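Local structure of catalase-3 (Neurospora crassa, 4AJ9) at residues C[30-35]-C[41-46]; C[144-149]-C[432-437]; C[248-253]-C[581-586]. The protein breaks down hydrogen peroxide to dioxygen and water at a heme, and probably protects cells from the toxic effects of peroxide. All blocks are in the same frame, centred on the assembly; numbering follows the deposited sequence.

Interaction 1 of 3, residues C[30-35]-C[41-46]; sequences FSLKAG and LLEDFI
Leu32 and Asp44 meet where a type I beta turn, Leu41 to Asp44, leads into helix 45-55, of which Asp44 is the N-cap; the pair illustrates how one carboxylate can serve a helix end and a neighbouring backbone together. Asp44 OD1 caps Phe47 N, while its OD2 accepts from Leu32 N (N to OD2 2.9 Å, nearly straight at 170°), the N-H arriving from above the carboxylate plane. The side chain of Leu32 continues from there. Its CB rests 3.6 Å from Asp44 OD2. With CG anti to the backbone N (chi1 178°), the chain then heads toward the turn, where CG lies 3.9 Å from Leu41 CD1. At the tip, CD2 touches two side chains, approaching Leu41 CD1 at 3.8 Å and the aliphatic CG of Glu43 at 3.8 Å. Thr420 of the third subunit also packs on this leucine, and Glu43 sends its carboxylate to Arg424 of the third subunit and Ser39 of the fourth, so the turn is buried among subunits. Leu41 uses its other branch on Ala34, CD2 to CB 3.8 Å. The two backbones are also tied directly: Leu41 N donates to Leu32 O at 2.9 Å.

Interaction 2 of 3, residues C[144-149]-C[432-437]; sequences FIQDAI and RELSAT
Asp147 and Leu434 mark the nearest approach of two backbones that run in roughly opposite directions, with 8.1 Å still separating the CA of Asp147 from the CA of Leu434. That spacing is too wide for strand pairing, and the segments meet through side chains alone. Segment 432-437 is extended through Glu433 and Leu434 before entering a 3-10 turn; segment 144-149 is a loop that also ends in one.

Leu434 carries the contact as a single apolar side chain laid across polar neighbours. Its CG stands anti to the carbonyl carbon (chi1 -82°), which turns the fork of methyls toward the other loop. CD1 lies across Gln146, 4.0 Å from CB and 4.0 Å from OE1, while CD2 sits 4.0 Å from Asp147 OD2. CD2 is also 4.1 Å from Gln146 O, a carbonyl oxygen that this contact buries and that has no polar partner in the model. Such distances describe ordinary van der Waals packing. Other residues hold the amide nitrogen and the carboxylate: Gln146 NE2 donates to Phe438 O, and Asp147 reaches into the second subunit, OD2 to Lys33 and OD1 to Ser31. Pro343, at the start of helix 343-360, packs on Leu434 and bonds through its backbone to Ala148, a residue of the heme pocket.

Within its own loop, Asp147 OD1 accepts from Ile149 N at 3.0 Å and 173°, on the anti side of the carboxylate. This is an Asx turn, here placed at the wall of the heme pocket just ahead of helix 151-158.

Interaction 3 of 3, residues C[248-253]-C[581-586]; sequences AGKNAD and DATAFD
Lys250 lies with its aliphatic chain against the carboxylate of Asp581, the two side chains crossing at about a right angle. This is the tight part of the contact. The lysine bends at chi2 (-82°), where CG comes within 3.6 Å of Asp581 CG; past the bend, CE reaches 3.3 Å from Asp581 OD1. Nearer the backbone, Lys250 CB lies 3.8 Å from Thr583 OG1.

The carboxylate is kept in position from its own side. Asp581 OD2 takes two bonds from Thr583, one from OG1 at 2.6 Å and one from N at 3.0 Å, the donors reaching it from opposite faces of the carboxylate plane; the backbone bond makes an Asx turn. That turn opens the 3-10 segment 582-584, which leads to strand 587-590 in the parallel sheet of the C-terminal domain, a flavodoxin-like fold of long catalases. Helix 241-250 belongs to the catalase core, so the contact joins the two domains, with Val246 one helical turn earlier packing on both Asp581 and Thr583. Replacing Asp581 by an alanine would probably leave the hydroxyl and backbone N of Thr583 without their shared acceptor, and the lysine chain without the group it lies against.

The ammonium end is looser. Lys250 NZ stands 3.9 Å from Asp581 OD1, a long salt bridge. A water spans the gap, accepting from NZ at 2.7 Å and donating to OD1. The same nitrogen also bonds to Gln245 OE1 of the second subunit.

The three contacts lie far apart, with centres 40 to 61 Å from one another, and each also touches the second subunit. Interactions 1 and 2 are buried, whereas interaction 3 is only partly so. The short bend of interaction 1 is tied by direct hydrogen bonds, while the segments of interactions 2 and 3, hundreds of residues apart, meet by packing in one case and by a long, water-bridged ion pair in the other. Interactions 1 and 2 are complementary across subunits, since Lys33 and Asp44 in the first face Asp147 and Arg432 of another copy. Interaction 3 instead joins catalase core to C-terminal domain, on the other side of the chain's centre from interaction 2.

Interaction 1 of 3, residues C[30-35]-C[41-46]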
loop_
_atom_site.group_PDB
_atom_site.type_symbol
_atom_site.label_atom_id
_atom_site.label_comp_id
_atom_site.label_asym_id
_atom_site.label_seq_id
_atom_site.Cartn_x
_atom_site.Cartn_y
_atom_site.Cartn_z
ATOM N N PHE C 30 -27.186 0.654 14.716
ATOM C CA PHE C 30 -26.976 1.433 15.941
ATOM C C PHE C 30 -25.583 1.220 16.515
ATOM O O PHE C 30 -25.164 0.086 16.716
ATOM C CB PHE C 30 -27.996 1.054 17.021
ATOM C CG PHE C 30 -29.424 1.316 16.633
ATOM C CD1 PHE C 30 -30.164 0.346 15.981
ATOM C CD2 PHE C 30 -30.018 2.528 16.923
ATOM C CE1 PHE C 30 -31.485 0.591 15.620
ATOM C CE2 PHE C 30 -31.335 2.780 16.569
ATOM C CZ PHE C 30 -32.066 1.811 15.917
ATOM N N SER C 31 -24.878 2.314 16.787
ATOM C CA SER C 31 -23.607 2.233 17.492
ATOM C C SER C 31 -23.848 1.849 18.944
ATOM O O SER C 31 -24.831 2.284 19.545
ATOM C CB SER C 31 -22.879 3.575 17.456
ATOM O OG SER C 31 -22.456 3.895 16.143
ATOM N N LEU C 32 -22.935 1.053 19.503
ATOM C CA LEU C 32 -22.988 0.672 20.908
ATOM C C LEU C 32 -22.595 1.844 21.799
ATOM O O LEU C 32 -21.526 2.410 21.624
ATOM C CB LEU C 32 -22.039 -0.505 21.154
ATOM C CG LEU C 32 -21.950 -0.984 22.606
ATOM C CD1 LEU C 32 -23.309 -1.518 23.065
ATOM C CD2 LEU C 32 -20.876 -2.069 22.720
ATOM N N LYS C 33 -23.444 2.189 22.767
ATOM C CA LYS C 33 -23.256 3.410 23.549
ATOM C C LYS C 33 -23.217 3.148 25.051
ATOM O O LYS C 33 -23.834 2.204 25.547
ATOM C CB LYS C 33 -24.375 4.415 23.227
ATOM C CG LYS C 33 -24.504 4.729 21.745
ATOM C CD LYS C 33 -25.707 5.641 21.448
ATOM C CE LYS C 33 -25.893 5.858 19.940
ATOM N NZ LYS C 33 -26.327 4.630 19.205
ATOM N N ALA C 34 -22.474 3.984 25.768
ATOM C CA ALA C 34 -22.407 3.889 27.223
ATOM C C ALA C 34 -23.553 4.710 27.806
ATOM O O ALA C 34 -23.351 5.841 28.233
ATOM C CB ALA C 34 -21.053 4.404 27.733
ATOM N N GLY C 35 -24.761 4.151 27.796
ATOM C CA GLY C 35 -25.916 4.861 28.321
ATOM C C GLY C 35 -26.744 5.448 27.203
ATOM O O GLY C 35 -26.259 5.571 26.074
ATOM N N LEU C 41 -18.765 3.236 22.162
ATOM C CA LEU C 41 -17.737 2.393 22.776
ATOM C C LEU C 41 -16.739 1.896 21.755
ATOM O O LEU C 41 -17.113 1.479 20.657
ATOM C CB LEU C 41 -18.369 1.177 23.466
ATOM C CG LEU C 41 -19.237 1.511 24.672
ATOM C CD1 LEU C 41 -19.505 0.234 25.448
ATOM C CD2 LEU C 41 -18.535 2.548 25.521
ATOM N N LEU C 42 -15.467 1.911 22.134
ATOM C CA LEU C 42 -14.429 1.336 21.297
ATOM C C LEU C 42 -14.652 -0.174 21.087
ATOM O O LEU C 42 -14.184 -0.744 20.095
ATOM C CB LEU C 42 -13.051 1.606 21.919
ATOM C CG LEU C 42 -11.830 1.119 21.128
ATOM C CD1 LEU C 42 -11.705 1.905 19.825
ATOM C CD2 LEU C 42 -10.585 1.264 21.992
ATOM N N GLU C 43 -15.362 -0.832 22.005
ATOM C CA GLU C 43 -15.571 -2.278 21.878
ATOM C C GLU C 43 -16.664 -2.628 20.881
ATOM O O GLU C 43 -17.004 -3.810 20.687
ATOM C CB GLU C 43 -15.871 -2.930 23.232
ATOM C CG GLU C 43 -17.257 -2.606 23.776
ATOM C CD GLU C 43 -17.554 -3.376 25.052
ATOM O OE1 GLU C 43 -16.975 -3.026 26.111
ATOM O OE2 GLU C 43 -18.356 -4.336 24.985
ATOM N N ASP C 44 -17.221 -1.611 20.242
ATOM C CA ASP C 44 -18.172 -1.870 19.180
ATOM C C ASP C 44 -17.425 -2.377 17.938
ATOM O O ASP C 44 -17.102 -1.604 17.024
ATOM C CB ASP C 44 -19.002 -0.630 18.849
ATOM C CG ASP C 44 -20.157 -0.957 17.938
ATOM O OD1 ASP C 44 -20.193 -2.104 17.441
ATOM O OD2 ASP C 44 -21.015 -0.084 17.713
ATOM N N PHE C 45 -17.158 -3.679 17.920
ATOM C CA PHE C 45 -16.438 -4.305 16.816
ATOM C C PHE C 45 -17.256 -4.243 15.524
ATOM O O PHE C 45 -16.696 -4.134 14.429
ATOM C CB PHE C 45 -16.100 -5.756 17.168
ATOM C CG PHE C 45 -17.298 -6.672 17.225
ATOM C CD1 PHE C 45 -18.104 -6.716 18.360
ATOM C CD2 PHE C 45 -17.594 -7.519 16.159
ATOM C CE1 PHE C 45 -19.192 -7.574 18.417
ATOM C CE2 PHE C 45 -18.684 -8.379 16.209
ATOM C CZ PHE C 45 -19.483 -8.407 17.337
ATOM N N ILE C 46 -18.580 -4.297 15.667
ATOM C CA ILE C 46 -19.516 -4.220 14.536
ATOM C C ILE C 46 -19.393 -2.883 13.809
ATOM O O ILE C 46 -19.221 -2.844 12.598
ATOM C CB ILE C 46 -20.976 -4.422 15.009
ATOM C CG1 ILE C 46 -21.191 -5.864 15.486
ATOM C CG2 ILE C 46 -21.992 -4.054 13.908
ATOM C CD1 ILE C 46 -22.553 -6.073 16.125
HETATM O O HOH W 1 -23.126 -1.655 16.430
#

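Interaction 2 of 3, residues C[144-149]-C[432-437]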
loop_
_atom_site.group_PDB
_atom_site.type_symbol
_atom_site.label_atom_id
_atom_site.label_comp_id
_atom_site.label_asym_id
_atom_site.label_seq_id
_atom_site.Cartn_x
_atom_site.Cartn_y
_atom_site.Cartn_z
ATOM N N PHE C 144 0.133 10.331 -30.327
ATOM C CA PHE C 144 0.762 11.660 -30.322
ATOM C C PHE C 144 2.278 11.666 -30.432
ATOM O O PHE C 144 2.867 12.619 -30.955
ATOM C CB PHE C 144 0.434 12.424 -29.032
ATOM C CG PHE C 144 -1.017 12.777 -28.869
ATOM C CD1 PHE C 144 -1.556 13.894 -29.501
ATOM C CD2 PHE C 144 -1.830 12.023 -28.047
ATOM C CE1 PHE C 144 -2.894 14.237 -29.319
ATOM C CE2 PHE C 144 -3.171 12.357 -27.863
ATOM C CZ PHE C 144 -3.699 13.462 -28.494
ATOM N N ILE C 145 2.919 10.638 -29.897
ATOM C CA ILE C 145 4.362 10.690 -29.712
ATOM C C ILE C 145 4.988 9.407 -30.201
ATOM O O ILE C 145 4.303 8.405 -30.344
ATOM C CB ILE C 145 4.738 10.908 -28.239
ATOM C CG1 ILE C 145 4.049 9.846 -27.374
ATOM C CG2 ILE C 145 4.333 12.328 -27.787
ATOM C CD1 ILE C 145 4.502 9.806 -25.953
ATOM N N GLN C 146 6.291 9.454 -30.455
ATOM C CA GLN C 146 6.988 8.369 -31.148
ATOM C C GLN C 146 7.881 7.553 -30.219
ATOM O O GLN C 146 8.462 6.561 -30.623
ATOM C CB GLN C 146 7.829 8.938 -32.296
ATOM C CG GLN C 146 7.026 9.759 -33.294
ATOM C CD GLN C 146 7.875 10.328 -34.410
ATOM O OE1 GLN C 146 8.848 11.044 -34.161
ATOM N NE2 GLN C 146 7.509 10.016 -35.652
ATOM N N ASP C 147 7.990 7.977 -28.970
ATOM C CA ASP C 147 8.835 7.267 -28.024
ATOM C C ASP C 147 8.152 7.292 -26.650
ATOM O O ASP C 147 7.763 8.348 -26.169
ATOM C CB ASP C 147 10.221 7.919 -27.982
ATOM C CG ASP C 147 11.241 7.109 -27.183
ATOM O OD1 ASP C 147 10.907 6.622 -26.072
ATOM O OD2 ASP C 147 12.389 6.966 -27.673
ATOM N N ALA C 148 8.012 6.118 -26.039
ATOM C CA ALA C 148 7.306 5.968 -24.772
ATOM C C ALA C 148 7.834 6.862 -23.653
ATOM O O ALA C 148 7.105 7.193 -22.724
ATOM C CB ALA C 148 7.354 4.515 -24.331
ATOM N N ILE C 149 9.107 7.238 -23.728
ATOM C CA ILE C 149 9.725 8.012 -22.660
ATOM C C ILE C 149 9.099 9.408 -22.564
ATOM O O ILE C 149 9.245 10.086 -21.559
ATOM C CB ILE C 149 11.265 8.116 -22.854
ATOM C CG1 ILE C 149 11.946 8.569 -21.563
ATOM C CG2 ILE C 149 11.610 9.057 -24.019
ATOM C CD1 ILE C 149 13.465 8.299 -21.534
ATOM N N ARG C 432 20.475 6.738 -27.842
ATOM C CA ARG C 432 19.277 7.449 -27.403
ATOM C C ARG C 432 18.865 8.407 -28.511
ATOM O O ARG C 432 18.974 9.625 -28.382
ATOM C CB ARG C 432 19.511 8.190 -26.084
ATOM C CG ARG C 432 19.617 7.245 -24.889
ATOM C CD ARG C 432 19.755 7.999 -23.565
ATOM N NE ARG C 432 19.430 7.103 -22.463
ATOM C CZ ARG C 432 20.289 6.266 -21.896
ATOM N NH1 ARG C 432 21.550 6.221 -22.314
ATOM N NH2 ARG C 432 19.885 5.475 -20.904
ATOM N N GLU C 433 18.395 7.826 -29.608
ATOM C CA GLU C 433 17.968 8.591 -30.758
ATOM C C GLU C 433 16.699 7.973 -31.323
ATOM O O GLU C 433 16.232 6.949 -30.837
ATOM C CB GLU C 433 19.076 8.598 -31.813
ATOM C CG GLU C 433 20.339 9.267 -31.322
ATOM C CD GLU C 433 21.472 9.222 -32.331
ATOM O OE1 GLU C 433 21.346 8.501 -33.344
ATOM O OE2 GLU C 433 22.486 9.914 -32.103
ATOM N N LEU C 434 16.140 8.615 -32.342
ATOM C CA LEU C 434 15.046 8.042 -33.118
ATOM C C LEU C 434 15.478 7.994 -34.572
ATOM O O LEU C 434 16.154 8.909 -35.053
ATOM C CB LEU C 434 13.786 8.911 -32.993
ATOM C CG LEU C 434 12.900 8.727 -31.759
ATOM C CD1 LEU C 434 11.748 9.739 -31.764
ATOM C CD2 LEU C 434 12.368 7.286 -31.673
ATOM N N SER C 435 15.092 6.931 -35.266
ATOM C CA SER C 435 15.374 6.787 -36.686
ATOM C C SER C 435 14.937 8.019 -37.470
ATOM O O SER C 435 13.837 8.529 -37.263
ATOM C CB SER C 435 14.628 5.571 -37.228
ATOM O OG SER C 435 14.930 5.364 -38.592
ATOM N N ALA C 436 15.786 8.481 -38.381
ATOM C CA ALA C 436 15.440 9.606 -39.239
ATOM C C ALA C 436 14.185 9.296 -40.063
ATOM O O ALA C 436 13.528 10.208 -40.560
ATOM C CB ALA C 436 16.608 9.979 -40.148
ATOM N N THR C 437 13.847 8.011 -40.187
ATOM C CA THR C 437 12.649 7.597 -40.923
ATOM C C THR C 437 11.368 8.085 -40.243
ATOM O O THR C 437 10.284 8.015 -40.826
ATOM C CB THR C 437 12.562 6.052 -41.095
ATOM O OG1 THR C 437 12.563 5.409 -39.808
ATOM C CG2 THR C 437 13.730 5.528 -41.917
#

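Interaction 3 of 3, residues C[248-253]-C[581-586]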
loop_
_atom_site.group_PDB
_atom_site.type_symbol
_atom_site.label_atom_id
_atom_site.label_comp_id
_atom_site.label_asym_id
_atom_site.label_seq_id
_atom_site.Cartn_x
_atom_site.Cartn_y
_atom_site.Cartn_z
ATOM N N ALA C 248 -22.486 16.911 -21.645
ATOM C CA ALA C 248 -21.568 16.689 -20.524
ATOM C C ALA C 248 -22.247 17.066 -19.207
ATOM O O ALA C 248 -22.042 16.410 -18.181
ATOM C CB ALA C 248 -20.291 17.508 -20.706
ATOM N N GLY C 249 -23.044 18.132 -19.243
ATOM C CA GLY C 249 -23.758 18.604 -18.069
ATOM C C GLY C 249 -25.062 17.871 -17.838
ATOM O O GLY C 249 -25.371 17.474 -16.718
ATOM N N LYS C 250 -25.828 17.665 -18.906
ATOM C CA LYS C 250 -27.129 17.002 -18.798
ATOM C C LYS C 250 -27.036 15.492 -18.505
ATOM O O LYS C 250 -27.910 14.933 -17.839
ATOM C CB LYS C 250 -27.950 17.249 -20.076
ATOM C CG LYS C 250 -28.310 18.717 -20.299
ATOM C CD LYS C 250 -29.542 19.110 -19.464
ATOM C CE LYS C 250 -29.874 20.598 -19.595
ATOM N NZ LYS C 250 -31.108 20.992 -18.822
ATOM N N ASN C 251 -25.994 14.829 -19.006
ATOM C CA ASN C 251 -25.794 13.406 -18.706
ATOM C C ASN C 251 -24.337 12.955 -18.866
ATOM O O ASN C 251 -23.928 12.472 -19.919
ATOM C CB ASN C 251 -26.720 12.513 -19.539
ATOM C CG ASN C 251 -26.649 11.047 -19.118
ATOM O OD1 ASN C 251 -25.958 10.704 -18.155
ATOM N ND2 ASN C 251 -27.369 10.178 -19.832
ATOM N N ALA C 252 -23.559 13.114 -17.806
ATOM C CA ALA C 252 -22.156 12.763 -17.838
ATOM C C ALA C 252 -21.972 11.277 -18.159
ATOM O O ALA C 252 -20.894 10.854 -18.576
ATOM C CB ALA C 252 -21.507 13.111 -16.503
ATOM N N ASP C 253 -23.035 10.501 -17.988
ATOM C CA ASP C 253 -22.976 9.052 -18.150
ATOM C C ASP C 253 -23.516 8.583 -19.494
ATOM O O ASP C 253 -23.849 7.412 -19.670
ATOM C CB ASP C 253 -23.765 8.399 -17.024
ATOM C CG ASP C 253 -23.203 8.753 -15.662
ATOM O OD1 ASP C 253 -22.015 8.457 -15.444
ATOM O OD2 ASP C 253 -23.927 9.348 -14.833
ATOM N N ASP C 581 -33.921 16.685 -22.276
ATOM C CA ASP C 581 -33.024 17.534 -23.040
ATOM C C ASP C 581 -32.802 16.914 -24.420
ATOM O O ASP C 581 -32.845 15.699 -24.570
ATOM C CB ASP C 581 -31.699 17.718 -22.304
ATOM C CG ASP C 581 -30.830 18.782 -22.937
ATOM O OD1 ASP C 581 -31.023 19.980 -22.618
ATOM O OD2 ASP C 581 -29.965 18.421 -23.760
ATOM N N ALA C 582 -32.564 17.743 -25.425
ATOM C CA ALA C 582 -32.388 17.232 -26.781
ATOM C C ALA C 582 -31.168 16.315 -26.899
ATOM O O ALA C 582 -31.140 15.435 -27.759
ATOM C CB ALA C 582 -32.277 18.376 -27.769
ATOM N N THR C 583 -30.162 16.541 -26.050
ATOM C CA THR C 583 -28.921 15.767 -26.095
ATOM C C THR C 583 -29.159 14.270 -25.896
ATOM O O THR C 583 -28.302 13.452 -26.239
ATOM C CB THR C 583 -27.888 16.235 -25.032
ATOM O OG1 THR C 583 -28.493 16.230 -23.729
ATOM C CG2 THR C 583 -27.345 17.622 -25.354
ATOM N N ALA C 584 -30.313 13.915 -25.334
ATOM C CA ALA C 584 -30.617 12.517 -25.019
ATOM C C ALA C 584 -31.101 11.717 -26.222
ATOM O O ALA C 584 -31.185 10.486 -26.169
ATOM C CB ALA C 584 -31.647 12.433 -23.913
ATOM N N PHE C 585 -31.425 12.416 -27.301
ATOM C CA PHE C 585 -32.112 11.789 -28.418
ATOM C C PHE C 585 -31.377 11.969 -29.732
ATOM O O PHE C 585 -30.611 12.907 -29.912
ATOM C CB PHE C 585 -33.536 12.350 -28.545
ATOM C CG PHE C 585 -34.277 12.385 -27.244
ATOM C CD1 PHE C 585 -34.620 11.210 -26.607
ATOM C CD2 PHE C 585 -34.601 13.588 -26.650
ATOM C CE1 PHE C 585 -35.293 11.231 -25.404
ATOM C CE2 PHE C 585 -35.279 13.615 -25.449
ATOM C CZ PHE C 585 -35.609 12.437 -24.821
ATOM N N ASP C 586 -31.634 11.052 -30.654
ATOM C CA ASP C 586 -31.050 11.124 -31.977
ATOM C C ASP C 586 -32.035 11.775 -32.948
ATOM O O ASP C 586 -31.646 12.235 -34.024
ATOM C CB ASP C 586 -30.638 9.729 -32.440
ATOM C CG ASP C 586 -29.637 9.089 -31.505
ATOM O OD1 ASP C 586 -28.518 9.627 -31.420
ATOM O OD2 ASP C 586 -29.959 8.050 -30.867
HETATM O O HOH W 2 -32.766 20.370 -20.804
#